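Local coordinates for protein yojF (Bacillus subtilis, PDB 1NJH) that is of unknown function, a member of the DUF1806 family that folds into a curled antiparallel beta sheet and is seen as a pair of subunits, at residues H27-T32 and M44-Y49; I79-L84 and L106-Q111. All coordinates share one frame; numbering follows the deposited sequence.

In the fold
Both contacts belong to one curled antiparallel sheet, and their centres lie about 9 Å apart. Interaction 1 joins neighbouring strands, 24-32 and 45-63, and closes along the chain before interaction 2 opens. Interaction 2 joins strands 78-89 and 106-113, which are not direct neighbours and meet through their side chains, in a buried contact about 6 Å from the centre of the chain. Strands 24-32 and 106-113 link the two, with probable backbone hydrogen bonds from Gln-111 N to His-27 O and from Ser-109 N to Glu-29 O. Tyr-49 in interaction 1, and Ile-79 and Tyr-80 in interaction 2, pair in antiparallel ladders with strands of the second subunit, so the sheet runs on across the interface.

Interaction 1: residues H27-T32 and M44-Y49; sequences HLETTT and MTVVAY
Thr-30 O is gripped by two successive amides of the facing strand, at 2.8 Å from Val-47 N and, weakly, 3.4 Å from Ala-48 N. Thr-30 N returns a bond to Ala-48 O, and beyond it Thr-32 N and O pair with Thr-45 O and N. The OG1 of Thr-30, set between its backbone N and carbonyl carbon (chi1 54°), takes a second weak bond from Ala-48 N and bonds weakly to Thr-30 OG1 of the second subunit. Farther along the strand, the methyls Thr-32 CG2 and Val-47 CG2 press together at a tight 3.5 Å. On the other face, the extended Glu-29 lays its carboxylate against the rim of Tyr-49, CD 3.5 Å from CD1, with planes 85° apart; its OE2 also reaches Val-46 CG2. An alanine at Glu-29 would probably leave the Tyr-49 rim and Val-46 CG2 without the carboxylate as partner, and the ring less firmly held on this side. His-27 directs its ring edge to the face of Tyr-49 in a T-shaped pair (planes 89° apart), with NE2 3.5 Å from CE1, off the ring centre. Val-47 and Ala-48 opposite Thr-30 form a classic beta bulge in an antiparallel ladder.

Interaction 2: residues I79-L84 and L106-Q111; sequences IYAEGL and LAISLQ
Strands 79-84 and 106-111 run with their N-to-C directions 114° apart and their axes no closer than 7.1 Å, and no hydrogen bond joins them. Side chains fill the separation instead. Ile-108 reaches across with two branches, split by its first torsion (CG1 anti to the backbone N, chi1 -178°): CG2 meets Leu-84 CD2 at 3.9 Å, while CD1, carried beyond CG1, sits 3.6 Å from Ala-81 CB and equally close to the carbonyl oxygen of Glu-82. Leu-84 crosses Ile-108 at about a right angle. Leu-110, the next residue on the same side of its strand, carries CD2 to 4.1 Å from Ala-81 CB and CD1 to 4.2 Å from Ile-79 CG2; the small methyl of Ala-81 is therefore touched by both Ile-108 and Leu-110. Ile-26 and Leu-28 of strand 24-32, with Val-70 and Met-97, pack around Leu-110 and extend this apolar layer. Gly-83 has a positive phi (94°), at which a side chain would jam against the preceding carbonyl oxygen, and Glu-82 OE1 accepts a 2.6 Å bond from Gly-83 N through its anti lone pair. Gly-83 and Leu-84 together face Tyr-68 as a G1 beta bulge, and the contact as a whole is apolar packing of two non-adjacent strands in the interior of a barrel-like, closed antiparallel sheet.

Interaction 1: residues H27-T32 and M44-Y49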
loop_
_atom_site.group_PDB
_atom_site.type_symbol
_atom_site.label_atom_id
_atom_site.label_comp_id
_atom_site.label_asym_id
_atom_site.label_seq_id
_atom_site.Cartn_x
_atom_site.Cartn_y
_atom_site.Cartn_z
ATOM N N HIS A 27 4.732 -7.066 0.371
ATOM C CA HIS A 27 3.844 -6.837 1.490
ATOM C C HIS A 27 4.154 -5.389 1.893
ATOM O O HIS A 27 5.317 -5.055 2.143
ATOM C CB HIS A 27 4.134 -7.754 2.679
ATOM C CG HIS A 27 3.173 -7.552 3.808
ATOM N ND1 HIS A 27 3.397 -6.657 4.834
ATOM C CD2 HIS A 27 1.935 -8.055 4.013
ATOM C CE1 HIS A 27 2.334 -6.621 5.622
ATOM N NE2 HIS A 27 1.434 -7.459 5.144
ATOM N N LEU A 28 3.135 -4.529 1.935
ATOM C CA LEU A 28 3.306 -3.126 2.317
ATOM C C LEU A 28 2.154 -2.819 3.238
ATOM O O LEU A 28 0.994 -2.928 2.844
ATOM C CB LEU A 28 3.253 -2.217 1.094
ATOM C CG LEU A 28 3.360 -0.716 1.398
ATOM C CD1 LEU A 28 4.700 -0.399 2.055
ATOM C CD2 LEU A 28 3.176 0.070 0.106
ATOM N N GLU A 29 2.476 -2.427 4.459
ATOM C CA GLU A 29 1.449 -2.186 5.462
ATOM C C GLU A 29 1.797 -1.020 6.387
ATOM O O GLU A 29 2.968 -0.794 6.710
ATOM C CB GLU A 29 1.279 -3.489 6.271
ATOM C CG GLU A 29 0.446 -3.387 7.555
ATOM C CD GLU A 29 0.299 -4.732 8.282
ATOM O OE1 GLU A 29 1.157 -5.626 8.105
ATOM O OE2 GLU A 29 -0.679 -4.896 9.053
ATOM N N THR A 30 0.769 -0.285 6.797
ATOM C CA THR A 30 0.928 0.836 7.725
ATOM C C THR A 30 -0.094 0.632 8.836
ATOM O O THR A 30 -1.248 0.299 8.579
ATOM C CB THR A 30 0.691 2.231 7.054
ATOM O OG1 THR A 30 -0.580 2.265 6.398
ATOM C CG2 THR A 30 1.767 2.511 6.041
ATOM N N THR A 31 0.342 0.833 10.071
ATOM C CA THR A 31 -0.526 0.650 11.232
ATOM C C THR A 31 -0.412 1.855 12.159
ATOM O O THR A 31 0.539 2.627 12.063
ATOM C CB THR A 31 -0.116 -0.601 12.015
ATOM O OG1 THR A 31 1.272 -0.504 12.353
ATOM C CG2 THR A 31 -0.339 -1.855 11.181
ATOM N N THR A 32 -1.384 2.009 13.058
ATOM C CA THR A 32 -1.378 3.121 14.006
ATOM C C THR A 32 -1.976 2.710 15.346
ATOM O O THR A 32 -2.446 1.584 15.511
ATOM C CB THR A 32 -2.189 4.323 13.486
ATOM O OG1 THR A 32 -3.571 3.961 13.379
ATOM C CG2 THR A 32 -1.674 4.757 12.127
HETATM N N MSE A 44 -1.651 -2.712 17.341
HETATM C CA MSE A 44 -2.045 -1.508 16.618
HETATM C C MSE A 44 -3.036 -1.832 15.506
HETATM O O MSE A 44 -3.054 -2.948 14.980
HETATM C CB MSE A 44 -0.816 -0.825 16.022
HETATM C CG MSE A 44 0.202 -0.388 17.055
HETATM SE SE MSE A 44 1.664 0.584 16.266
HETATM C CE MSE A 44 1.019 2.379 16.544
ATOM N N THR A 45 -3.861 -0.852 15.151
ATOM C CA THR A 45 -4.858 -1.040 14.104
ATOM C C THR A 45 -4.250 -0.852 12.716
ATOM O O THR A 45 -3.444 0.054 12.498
ATOM C CB THR A 45 -6.031 -0.053 14.273
ATOM O OG1 THR A 45 -5.538 1.291 14.234
ATOM C CG2 THR A 45 -6.732 -0.293 15.601
ATOM N N VAL A 46 -4.633 -1.718 11.784
ATOM C CA VAL A 46 -4.128 -1.632 10.419
ATOM C C VAL A 46 -4.810 -0.470 9.701
ATOM O O VAL A 46 -6.013 -0.257 9.859
ATOM C CB VAL A 46 -4.404 -2.944 9.647
ATOM C CG1 VAL A 46 -4.014 -2.786 8.185
ATOM C CG2 VAL A 46 -3.615 -4.092 10.274
ATOM N N VAL A 47 -4.040 0.287 8.927
ATOM C CA VAL A 47 -4.580 1.422 8.183
ATOM C C VAL A 47 -4.659 1.078 6.690
ATOM O O VAL A 47 -5.734 1.116 6.092
ATOM C CB VAL A 47 -3.693 2.688 8.381
ATOM C CG1 VAL A 47 -4.149 3.828 7.463
ATOM C CG2 VAL A 47 -3.761 3.132 9.839
ATOM N N ALA A 48 -3.516 0.754 6.097
ATOM C CA ALA A 48 -3.455 0.397 4.680
ATOM C C ALA A 48 -2.666 -0.887 4.594
ATOM O O ALA A 48 -1.672 -1.067 5.300
ATOM C CB ALA A 48 -2.765 1.487 3.866
ATOM N N TYR A 49 -3.063 -1.752 3.675
ATOM C CA TYR A 49 -2.433 -3.041 3.595
ATOM C C TYR A 49 -2.503 -3.633 2.193
ATOM O O TYR A 49 -3.579 -3.693 1.596
ATOM C CB TYR A 49 -3.208 -3.908 4.607
ATOM C CG TYR A 49 -2.835 -5.352 4.790
ATOM C CD1 TYR A 49 -2.128 -5.756 5.922
ATOM C CD2 TYR A 49 -3.298 -6.335 3.911
ATOM C CE1 TYR A 49 -1.891 -7.110 6.190
ATOM C CE2 TYR A 49 -3.073 -7.696 4.168
ATOM C CZ TYR A 49 -2.369 -8.071 5.312
ATOM O OH TYR A 49 -2.148 -9.401 5.599
#

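Interaction 2: residues I79-L84 and L106-Q111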
loop_
_atom_site.group_PDB
_atom_site.type_symbol
_atom_site.label_atom_id
_atom_site.label_comp_id
_atom_site.label_asym_id
_atom_site.label_seq_id
_atom_site.Cartn_x
_atom_site.Cartn_y
_atom_site.Cartn_z
ATOM N N ILE A 79 6.126 2.029 -5.939
ATOM C CA ILE A 79 5.907 1.525 -4.591
ATOM C C ILE A 79 6.879 2.358 -3.773
ATOM O O ILE A 79 8.079 2.455 -4.089
ATOM C CB ILE A 79 6.233 0.040 -4.459
ATOM C CG1 ILE A 79 5.227 -0.771 -5.264
ATOM C CG2 ILE A 79 6.245 -0.351 -2.971
ATOM C CD1 ILE A 79 5.468 -2.265 -5.206
ATOM N N TYR A 80 6.358 3.003 -2.739
ATOM C CA TYR A 80 7.168 3.883 -1.923
ATOM C C TYR A 80 6.827 3.742 -0.439
ATOM O O TYR A 80 5.658 3.613 -0.069
ATOM C CB TYR A 80 6.920 5.310 -2.404
ATOM C CG TYR A 80 7.589 6.390 -1.610
ATOM C CD1 TYR A 80 8.928 6.716 -1.818
ATOM C CD2 TYR A 80 6.871 7.111 -0.662
ATOM C CE1 TYR A 80 9.532 7.741 -1.094
ATOM C CE2 TYR A 80 7.463 8.135 0.063
ATOM C CZ TYR A 80 8.790 8.446 -0.155
ATOM O OH TYR A 80 9.364 9.469 0.580
ATOM N N ALA A 81 7.860 3.735 0.402
ATOM C CA ALA A 81 7.685 3.611 1.850
ATOM C C ALA A 81 8.687 4.537 2.538
ATOM O O ALA A 81 9.877 4.518 2.221
ATOM C CB ALA A 81 7.922 2.164 2.305
ATOM N N GLU A 82 8.201 5.336 3.481
ATOM C CA GLU A 82 9.060 6.256 4.239
ATOM C C GLU A 82 8.998 5.899 5.724
ATOM O O GLU A 82 7.994 5.372 6.196
ATOM C CB GLU A 82 8.581 7.698 4.043
ATOM C CG GLU A 82 9.077 8.708 5.089
ATOM C CD GLU A 82 10.557 9.033 4.962
ATOM O OE1 GLU A 82 11.404 8.222 5.407
ATOM O OE2 GLU A 82 10.873 10.106 4.405
ATOM N N GLY A 83 10.075 6.186 6.452
ATOM C CA GLY A 83 10.109 5.901 7.876
ATOM C C GLY A 83 10.720 4.566 8.242
ATOM O O GLY A 83 10.547 4.101 9.366
ATOM N N LEU A 84 11.428 3.946 7.306
ATOM C CA LEU A 84 12.059 2.652 7.564
ATOM C C LEU A 84 13.336 2.828 8.388
ATOM O O LEU A 84 14.167 3.686 8.077
ATOM C CB LEU A 84 12.388 1.972 6.237
ATOM C CG LEU A 84 11.143 1.691 5.376
ATOM C CD1 LEU A 84 11.592 1.211 4.005
ATOM C CD2 LEU A 84 10.229 0.645 6.045
ATOM N N LEU A 106 3.080 5.393 14.821
ATOM C CA LEU A 106 2.921 5.018 13.424
ATOM C C LEU A 106 3.936 3.929 13.112
ATOM O O LEU A 106 5.082 3.997 13.548
ATOM C CB LEU A 106 3.169 6.224 12.521
ATOM C CG LEU A 106 2.343 6.346 11.235
ATOM C CD1 LEU A 106 3.003 7.392 10.347
ATOM C CD2 LEU A 106 2.257 5.016 10.503
ATOM N N ALA A 107 3.514 2.917 12.369
ATOM C CA ALA A 107 4.417 1.842 12.013
ATOM C C ALA A 107 4.272 1.517 10.543
ATOM O O ALA A 107 3.196 1.695 9.947
ATOM C CB ALA A 107 4.126 0.596 12.849
ATOM N N ILE A 108 5.362 1.038 9.964
ATOM C CA ILE A 108 5.359 0.686 8.560
ATOM C C ILE A 108 6.197 -0.546 8.311
ATOM O O ILE A 108 7.177 -0.813 9.013
ATOM C CB ILE A 108 5.879 1.846 7.699
ATOM C CG1 ILE A 108 5.822 1.453 6.222
ATOM C CG2 ILE A 108 7.301 2.223 8.137
ATOM C CD1 ILE A 108 5.883 2.621 5.289
ATOM N N SER A 109 5.796 -1.304 7.298
ATOM C CA SER A 109 6.484 -2.523 6.927
ATOM C C SER A 109 6.477 -2.676 5.416
ATOM O O SER A 109 5.441 -2.480 4.784
ATOM C CB SER A 109 5.783 -3.729 7.577
ATOM O OG SER A 109 6.276 -4.953 7.065
ATOM N N LEU A 110 7.649 -2.972 4.846
ATOM C CA LEU A 110 7.783 -3.223 3.405
ATOM C C LEU A 110 8.625 -4.483 3.328
ATOM O O LEU A 110 9.743 -4.529 3.862
ATOM C CB LEU A 110 8.483 -2.069 2.663
ATOM C CG LEU A 110 8.736 -2.356 1.167
ATOM C CD1 LEU A 110 7.425 -2.562 0.404
ATOM C CD2 LEU A 110 9.544 -1.191 0.546
ATOM N N GLN A 111 8.074 -5.520 2.702
ATOM C CA GLN A 111 8.756 -6.803 2.570
ATOM C C GLN A 111 8.704 -7.272 1.109
ATOM O O GLN A 111 7.684 -7.112 0.436
ATOM C CB GLN A 111 8.078 -7.840 3.472
ATOM C CG GLN A 111 7.800 -7.376 4.908
ATOM C CD GLN A 111 7.280 -8.520 5.771
ATOM O OE1 GLN A 111 6.628 -9.429 5.268
ATOM N NE2 GLN A 111 7.563 -8.475 7.063
#